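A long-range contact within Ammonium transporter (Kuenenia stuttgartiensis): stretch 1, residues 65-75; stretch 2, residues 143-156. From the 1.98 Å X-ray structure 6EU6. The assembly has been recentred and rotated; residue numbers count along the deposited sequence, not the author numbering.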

ATOM      1  N   PHE A  65      12.997  -6.405  27.571  1.00 30.25           N
ATOM      2  CA  PHE A  65      12.941  -5.300  28.516  1.00 31.06           C
ATOM      3  C   PHE A  65      11.527  -4.782  28.680  1.00 32.56           C
ATOM      4  O   PHE A  65      11.130  -4.378  29.783  1.00 31.47           O
ATOM      5  CB  PHE A  65      13.811  -4.140  28.089  1.00 29.70           C
ATOM      6  CG  PHE A  65      15.288  -4.331  28.299  1.00 32.63           C
ATOM      7  CD1 PHE A  65      15.814  -5.307  29.139  1.00 35.01           C
ATOM      8  CD2 PHE A  65      16.178  -3.471  27.682  1.00 34.18           C
ATOM      9  CE1 PHE A  65      17.195  -5.451  29.319  1.00 34.84           C
ATOM     10  CE2 PHE A  65      17.554  -3.563  27.909  1.00 41.85           C
ATOM     11  CZ  PHE A  65      18.085  -4.581  28.732  1.00 35.44           C
ATOM     12  N   MET A  66      10.766  -4.760  27.585  1.00 31.84           N
ATOM     13  CA  MET A  66       9.455  -4.147  27.570  1.00 30.28           C
ATOM     14  C   MET A  66       8.358  -5.074  28.147  1.00 31.63           C
ATOM     15  O   MET A  66       7.494  -4.653  28.905  1.00 28.77           O
ATOM     16  CB  MET A  66       9.070  -3.801  26.120  1.00 30.76           C
ATOM     17  CG  MET A  66       7.765  -2.992  26.025  1.00 29.84           C
ATOM     18  SD  MET A  66       7.829  -1.998  24.475  1.00 29.53           S
ATOM     19  CE  MET A  66       6.170  -1.247  24.476  1.00 28.63           C
ATOM     20  N   PHE A  67       8.386  -6.330  27.743  1.00 29.51           N
ATOM     21  CA  PHE A  67       7.293  -7.249  28.033  1.00 31.36           C
ATOM     22  C   PHE A  67       7.676  -8.503  28.856  1.00 32.40           C
ATOM     23  O   PHE A  67       6.765  -9.263  29.243  1.00 32.74           O
ATOM     24  CB  PHE A  67       6.640  -7.715  26.714  1.00 30.41           C
ATOM     25  CG  PHE A  67       5.880  -6.615  26.023  1.00 29.87           C
ATOM     26  CD1 PHE A  67       4.684  -6.090  26.578  1.00 28.02           C
ATOM     27  CD2 PHE A  67       6.355  -6.074  24.861  1.00 29.38           C
ATOM     28  CE1 PHE A  67       4.032  -5.018  25.940  1.00 31.80           C
ATOM     29  CE2 PHE A  67       5.669  -5.076  24.194  1.00 29.63           C
ATOM     30  CZ  PHE A  67       4.539  -4.518  24.752  1.00 28.94           C
ATOM     31  N   GLY A  68       8.974  -8.727  29.075  1.00 34.04           N
ATOM     32  CA  GLY A  68       9.410  -9.873  29.830  1.00 34.67           C
ATOM     33  C   GLY A  68       9.099  -9.724  31.333  1.00 38.11           C
ATOM     34  O   GLY A  68       8.436  -8.779  31.791  1.00 31.75           O
ATOM     35  N   LYS A  69       9.591 -10.698  32.076  1.00 39.28           N
ATOM     36  CA  LYS A  69       9.153 -10.883  33.413  1.00 40.77           C
ATOM     37  C   LYS A  69       9.623  -9.677  34.157  1.00 33.82           C
ATOM     38  O   LYS A  69      10.783  -9.265  34.091  1.00 37.13           O
ATOM     39  CB  LYS A  69       9.682 -12.213  33.930  1.00 50.64           C
ATOM     40  CG  LYS A  69       9.566 -12.445  35.434  1.00 57.94           C
ATOM     41  CD  LYS A  69      10.335 -13.721  35.788  1.00 63.65           C
ATOM     42  CE  LYS A  69      10.564 -13.880  37.273  1.00 74.36           C
ATOM     43  NZ  LYS A  69       9.306 -14.135  38.040  1.00 79.03           N
ATOM     44  N   SER A  70       8.692  -9.059  34.863  1.00 34.80           N
ATOM     45  CA  SER A  70       8.938  -7.758  35.449  1.00 33.94           C
ATOM     46  C   SER A  70       9.812  -7.825  36.709  1.00 41.54           C
ATOM     47  O   SER A  70       9.485  -8.552  37.622  1.00 43.45           O
ATOM     48  CB  SER A  70       7.636  -7.052  35.864  1.00 33.33           C
ATOM     49  OG  SER A  70       7.974  -5.760  36.362  1.00 32.15           O
ATOM     50  N   TYR A  71      10.856  -7.009  36.765  1.00 40.84           N
ATOM     51  CA  TYR A  71      11.615  -6.766  37.975  1.00 42.27           C
ATOM     52  C   TYR A  71      11.074  -5.468  38.544  1.00 39.08           C
ATOM     53  O   TYR A  71      11.369  -4.385  38.019  1.00 40.64           O
ATOM     54  CB  TYR A  71      13.083  -6.611  37.648  1.00 40.05           C
ATOM     55  CG  TYR A  71      13.859  -6.206  38.882  1.00 52.82           C
ATOM     56  CD1 TYR A  71      14.199  -7.158  39.868  1.00 57.15           C
ATOM     57  CD2 TYR A  71      14.224  -4.886  39.097  1.00 56.16           C
ATOM     58  CE1 TYR A  71      14.875  -6.789  41.022  1.00 58.93           C
ATOM     59  CE2 TYR A  71      14.933  -4.515  40.231  1.00 62.03           C
ATOM     60  CZ  TYR A  71      15.248  -5.470  41.186  1.00 66.87           C
ATOM     61  OH  TYR A  71      15.933  -5.087  42.306  1.00 70.79           O
ATOM     62  N   MET A  72      10.174  -5.596  39.517  1.00 42.94           N
ATOM     63  CA  MET A  72       9.669  -4.448  40.289  1.00 49.80           C
ATOM     64  C   MET A  72       8.853  -3.413  39.514  1.00 48.69           C
ATOM     65  O   MET A  72       8.755  -2.281  39.971  1.00 39.79           O
ATOM     66  CB  MET A  72      10.839  -3.734  40.944  1.00 55.40           C
ATOM     67  CG  MET A  72      11.703  -4.716  41.734  1.00 73.93           C
ATOM     68  SD  MET A  72      12.417  -4.021  43.220  1.00 88.93           S
ATOM     69  CE  MET A  72      13.591  -2.802  42.624  1.00 81.76           C
ATOM     70  N   GLY A  73       8.207  -3.819  38.407  1.00 41.40           N
ATOM     71  CA  GLY A  73       7.479  -2.895  37.570  1.00 36.69           C
ATOM     72  C   GLY A  73       8.365  -1.909  36.863  1.00 33.92           C
ATOM     73  O   GLY A  73       7.856  -0.956  36.314  1.00 36.87           O
ATOM     74  N   LEU A  74       9.674  -2.170  36.819  1.00 34.06           N
ATOM     75  CA  LEU A  74      10.652  -1.290  36.252  1.00 36.42           C
ATOM     76  C   LEU A  74      11.250  -1.710  34.906  1.00 35.43           C
ATOM     77  O   LEU A  74      11.629  -0.848  34.115  1.00 34.05           O
ATOM     78  CB  LEU A  74      11.836  -1.089  37.232  1.00 41.57           C
ATOM     79  CG  LEU A  74      11.467  -0.311  38.516  1.00 49.66           C
ATOM     80  CD1 LEU A  74      12.626  -0.445  39.522  1.00 54.21           C
ATOM     81  CD2 LEU A  74      11.192   1.158  38.239  1.00 49.74           C
ATOM     82  N   ILE A  75      11.438  -2.996  34.704  1.00 34.50           N
ATOM     83  CA  ILE A  75      12.111  -3.494  33.510  1.00 37.44           C
ATOM     84  C   ILE A  75      11.872  -4.994  33.437  1.00 37.56           C
ATOM     85  O   ILE A  75      11.742  -5.694  34.468  1.00 37.16           O
ATOM     86  CB  ILE A  75      13.614  -3.181  33.497  1.00 40.21           C
ATOM     87  CG1 ILE A  75      14.229  -3.404  32.100  1.00 38.05           C
ATOM     88  CG2 ILE A  75      14.366  -4.086  34.508  1.00 42.94           C
ATOM     89  CD1 ILE A  75      15.580  -2.764  31.990  1.00 34.65           C
ATOM     90  N   ALA A 143       4.487   1.383  31.199  1.00 29.95           N
ATOM     91  CA  ALA A 143       3.113   1.728  30.716  1.00 28.31           C
ATOM     92  C   ALA A 143       2.323   0.531  30.319  1.00 27.80           C
ATOM     93  O   ALA A 143       1.119   0.417  30.581  1.00 30.07           O
ATOM     94  CB  ALA A 143       3.218   2.721  29.546  1.00 27.97           C
ATOM     95  N   TRP A 144       3.024  -0.466  29.775  1.00 26.99           N
ATOM     96  CA  TRP A 144       2.365  -1.596  29.166  1.00 29.13           C
ATOM     97  C   TRP A 144       2.915  -2.961  29.622  1.00 29.99           C
ATOM     98  O   TRP A 144       2.609  -3.948  29.004  1.00 31.31           O
ATOM     99  CB  TRP A 144       2.598  -1.519  27.626  1.00 30.62           C
ATOM    100  CG  TRP A 144       1.826  -0.449  26.877  1.00 28.84           C
ATOM    101  CD1 TRP A 144       0.829   0.356  27.345  1.00 31.20           C
ATOM    102  CD2 TRP A 144       2.010  -0.101  25.511  1.00 29.45           C
ATOM    103  NE1 TRP A 144       0.375   1.219  26.338  1.00 28.58           N
ATOM    104  CE2 TRP A 144       1.072   0.923  25.199  1.00 28.70           C
ATOM    105  CE3 TRP A 144       2.857  -0.575  24.510  1.00 29.16           C
ATOM    106  CZ2 TRP A 144       0.968   1.469  23.946  1.00 30.90           C
ATOM    107  CZ3 TRP A 144       2.751  -0.050  23.239  1.00 29.09           C
ATOM    108  CH2 TRP A 144       1.822   1.007  22.972  1.00 31.44           C
ATOM    109  N   GLY A 145       3.776  -3.026  30.637  1.00 32.70           N
ATOM    110  CA  GLY A 145       4.383  -4.263  31.013  1.00 33.81           C
ATOM    111  C   GLY A 145       3.429  -5.300  31.609  1.00 37.73           C
ATOM    112  O   GLY A 145       3.788  -6.459  31.827  1.00 35.61           O
ATOM    113  N   ASN A 146       2.174  -4.933  31.767  1.00 37.62           N
ATOM    114  CA  ASN A 146       1.171  -5.936  32.132  1.00 39.29           C
ATOM    115  C   ASN A 146       0.672  -6.775  30.976  1.00 41.41           C
ATOM    116  O   ASN A 146      -0.141  -7.637  31.183  1.00 39.32           O
ATOM    117  CB  ASN A 146      -0.050  -5.256  32.759  1.00 39.18           C
ATOM    118  CG  ASN A 146      -0.789  -4.328  31.784  1.00 38.82           C
ATOM    119  OD1 ASN A 146      -0.229  -3.518  31.098  1.00 35.81           O
ATOM    120  ND2 ASN A 146      -2.023  -4.420  31.797  1.00 40.09           N
ATOM    121  N   LEU A 147       1.052  -6.469  29.741  1.00 39.78           N
ATOM    122  CA  LEU A 147       0.183  -6.895  28.600  1.00 42.36           C
ATOM    123  C   LEU A 147       0.453  -8.331  28.147  1.00 41.58           C
ATOM    124  O   LEU A 147      -0.412  -8.984  27.628  1.00 41.83           O
ATOM    125  CB  LEU A 147       0.424  -5.970  27.395  1.00 40.97           C
ATOM    126  CG  LEU A 147      -0.521  -5.836  26.209  1.00 43.33           C
ATOM    127  CD1 LEU A 147      -1.853  -5.264  26.642  1.00 50.78           C
ATOM    128  CD2 LEU A 147       0.176  -4.883  25.217  1.00 45.73           C
ATOM    129  N   PHE A 148       1.684  -8.791  28.248  1.00 40.46           N
ATOM    130  CA  PHE A 148       2.026 -10.084  27.645  1.00 37.71           C
ATOM    131  C   PHE A 148       2.287 -11.176  28.711  1.00 41.76           C
ATOM    132  O   PHE A 148       1.738 -12.283  28.589  1.00 47.66           O
ATOM    133  CB  PHE A 148       3.285  -9.944  26.757  1.00 34.03           C
ATOM    134  CG  PHE A 148       3.586 -11.159  25.961  1.00 33.74           C
ATOM    135  CD1 PHE A 148       2.772 -11.529  24.880  1.00 35.47           C
ATOM    136  CD2 PHE A 148       4.624 -11.990  26.324  1.00 36.85           C
ATOM    137  CE1 PHE A 148       3.065 -12.678  24.146  1.00 40.16           C
ATOM    138  CE2 PHE A 148       4.920 -13.143  25.590  1.00 42.49           C
ATOM    139  CZ  PHE A 148       4.143 -13.478  24.493  1.00 41.31           C
ATOM    140  N   SER A 149       3.160 -10.881  29.680  1.00 41.29           N
ATOM    141  CA  SER A 149       3.690 -11.863  30.653  1.00 41.67           C
ATOM    142  C   SER A 149       2.640 -11.952  31.759  1.00 48.85           C
ATOM    143  O   SER A 149       2.026 -10.924  32.144  1.00 49.25           O
ATOM    144  CB  SER A 149       5.051 -11.442  31.224  1.00 44.39           C
ATOM    145  OG  SER A 149       6.121 -11.749  30.338  1.00 37.30           O
ATOM    146  N   PRO A 150       2.421 -13.180  32.284  1.00 59.50           N
ATOM    147  CA  PRO A 150       1.317 -13.425  33.262  1.00 60.33           C
ATOM    148  C   PRO A 150       1.517 -12.694  34.595  1.00 52.89           C
ATOM    149  O   PRO A 150       2.637 -12.599  35.059  1.00 45.54           O
ATOM    150  CB  PRO A 150       1.362 -14.943  33.469  1.00 59.98           C
ATOM    151  CG  PRO A 150       2.778 -15.317  33.196  1.00 58.37           C
ATOM    152  CD  PRO A 150       3.280 -14.371  32.121  1.00 56.46           C
ATOM    153  N   ASP A 151       0.458 -12.107  35.146  1.00 52.77           N
ATOM    154  CA  ASP A 151       0.447 -11.665  36.547  1.00 54.93           C
ATOM    155  C   ASP A 151       1.464 -10.622  36.910  1.00 50.23           C
ATOM    156  O   ASP A 151       2.154 -10.806  37.909  1.00 46.41           O
ATOM    157  CB  ASP A 151       0.675 -12.862  37.485  1.00 64.64           C
ATOM    158  CG  ASP A 151      -0.274 -14.015  37.216  1.00 75.78           C
ATOM    159  OD1 ASP A 151      -1.500 -13.755  37.188  1.00 91.61           O
ATOM    160  OD2 ASP A 151       0.206 -15.172  37.042  1.00 93.64           O
ATOM    161  N   GLN A 152       1.564  -9.525  36.147  1.00 42.34           N
ATOM    162  CA  GLN A 152       2.558  -8.482  36.460  1.00 38.75           C
ATOM    163  C   GLN A 152       2.080  -7.167  35.931  1.00 40.62           C
ATOM    164  O   GLN A 152       1.099  -7.121  35.198  1.00 39.55           O
ATOM    165  CB  GLN A 152       3.912  -8.808  35.849  1.00 44.35           C
ATOM    166  CG  GLN A 152       3.922  -8.774  34.320  1.00 41.75           C
ATOM    167  CD  GLN A 152       5.289  -9.066  33.775  1.00 47.85           C
ATOM    168  OE1 GLN A 152       5.963 -10.002  34.229  1.00 41.04           O
ATOM    169  NE2 GLN A 152       5.738  -8.256  32.805  1.00 42.94           N
ATOM    170  N   THR A 153       2.779  -6.102  36.269  1.00 40.52           N
ATOM    171  CA  THR A 153       2.457  -4.824  35.714  1.00 41.76           C
ATOM    172  C   THR A 153       3.649  -3.882  35.757  1.00 39.47           C
ATOM    173  O   THR A 153       4.648  -4.117  36.429  1.00 39.52           O
ATOM    174  CB  THR A 153       1.253  -4.220  36.451  1.00 41.48           C
ATOM    175  OG1 THR A 153       0.770  -3.117  35.712  1.00 41.24           O
ATOM    176  CG2 THR A 153       1.645  -3.725  37.850  1.00 44.57           C
ATOM    177  N   GLY A 154       3.557  -2.800  35.008  1.00 33.83           N
ATOM    178  CA  GLY A 154       4.569  -1.797  35.053  1.00 30.58           C
ATOM    179  C   GLY A 154       4.063  -0.779  36.041  1.00 32.25           C
ATOM    180  O   GLY A 154       2.834  -0.636  36.242  1.00 33.25           O
ATOM    181  N   TRP A 155       4.984  -0.015  36.608  1.00 32.23           N
ATOM    182  CA  TRP A 155       4.589   0.861  37.703  1.00 35.08           C
ATOM    183  C   TRP A 155       3.624   1.932  37.251  1.00 36.17           C
ATOM    184  O   TRP A 155       2.756   2.281  37.994  1.00 38.49           O
ATOM    185  CB  TRP A 155       5.809   1.448  38.450  1.00 32.92           C
ATOM    186  CG  TRP A 155       6.626   2.474  37.710  1.00 32.79           C
ATOM    187  CD1 TRP A 155       7.674   2.235  36.911  1.00 34.71           C
ATOM    188  CD2 TRP A 155       6.463   3.897  37.747  1.00 33.92           C
ATOM    189  NE1 TRP A 155       8.146   3.418  36.407  1.00 32.76           N
ATOM    190  CE2 TRP A 155       7.422   4.446  36.912  1.00 35.82           C
ATOM    191  CE3 TRP A 155       5.511   4.752  38.333  1.00 39.46           C
ATOM    192  CZ2 TRP A 155       7.510   5.806  36.673  1.00 37.47           C
ATOM    193  CZ3 TRP A 155       5.593   6.083  38.112  1.00 43.09           C
ATOM    194  CH2 TRP A 155       6.586   6.607  37.271  1.00 41.07           C
ATOM    195  N   LEU A 156       3.779   2.482  36.033  1.00 33.70           N
ATOM    196  CA  LEU A 156       2.864   3.509  35.573  1.00 33.58           C
ATOM    197  C   LEU A 156       1.449   3.010  35.319  1.00 29.34           C
ATOM    198  O   LEU A 156       0.440   3.655  35.676  1.00 33.14           O
ATOM    199  CB  LEU A 156       3.359   4.212  34.313  1.00 39.44           C
ATOM    200  CG  LEU A 156       4.078   5.513  34.427  1.00 45.01           C
ATOM    201  CD1 LEU A 156       4.494   5.931  32.997  1.00 43.64           C
ATOM    202  CD2 LEU A 156       3.211   6.570  35.109  1.00 45.23           C
TER
HETATM  203  O   HOH W   1       4.140  -8.213  29.731  1.00 34.76           O

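The end of the helix at Phe-67 leaves backbone groups without helical partners, and the second stretch meets them largely with side chains. Ser-149 OG donates to Phe-67 O (2.8 Å), and a water bridges the same carbonyl (Phe-67 O to water 1 O, 2.9 Å) to Gly-145 O (2.8 Å) while accepting from Ser-149 N (2.8 Å). Gln-152, its CB directed toward the first stretch, uses both ends of its amide: NE2 donates to Gly-68 O (2.9 Å) in a nearly linear bond, and OE1 accepts from Ser-70 N (3.0 Å). The second NE2 hydrogen reaches Gly-145 O (2.8 Å), which ties Gln-152 back to the Trp-144 to Leu-147 turn.

Farther along, the main chains themselves meet. Trp-155 N, in the first turn of its helix, donates to Gly-73 O (3.0 Å), and Gly-73 CA lies 3.3 Å from Thr-153 O in a CA-H...O contact. A CB on Gly-73 would sit about 3.1 Å from Trp-155 N, and its positive phi also favours glycine.

Apolar packing flanks this network. Met-66 CE rests 3.4 Å from Trp-144 CE3, while the Phe-67 ring reaches Leu-147 (CE1 to CD2, 3.9 Å). At the other end, Leu-74 CD2 approaches Trp-155 CD1 (3.9 Å).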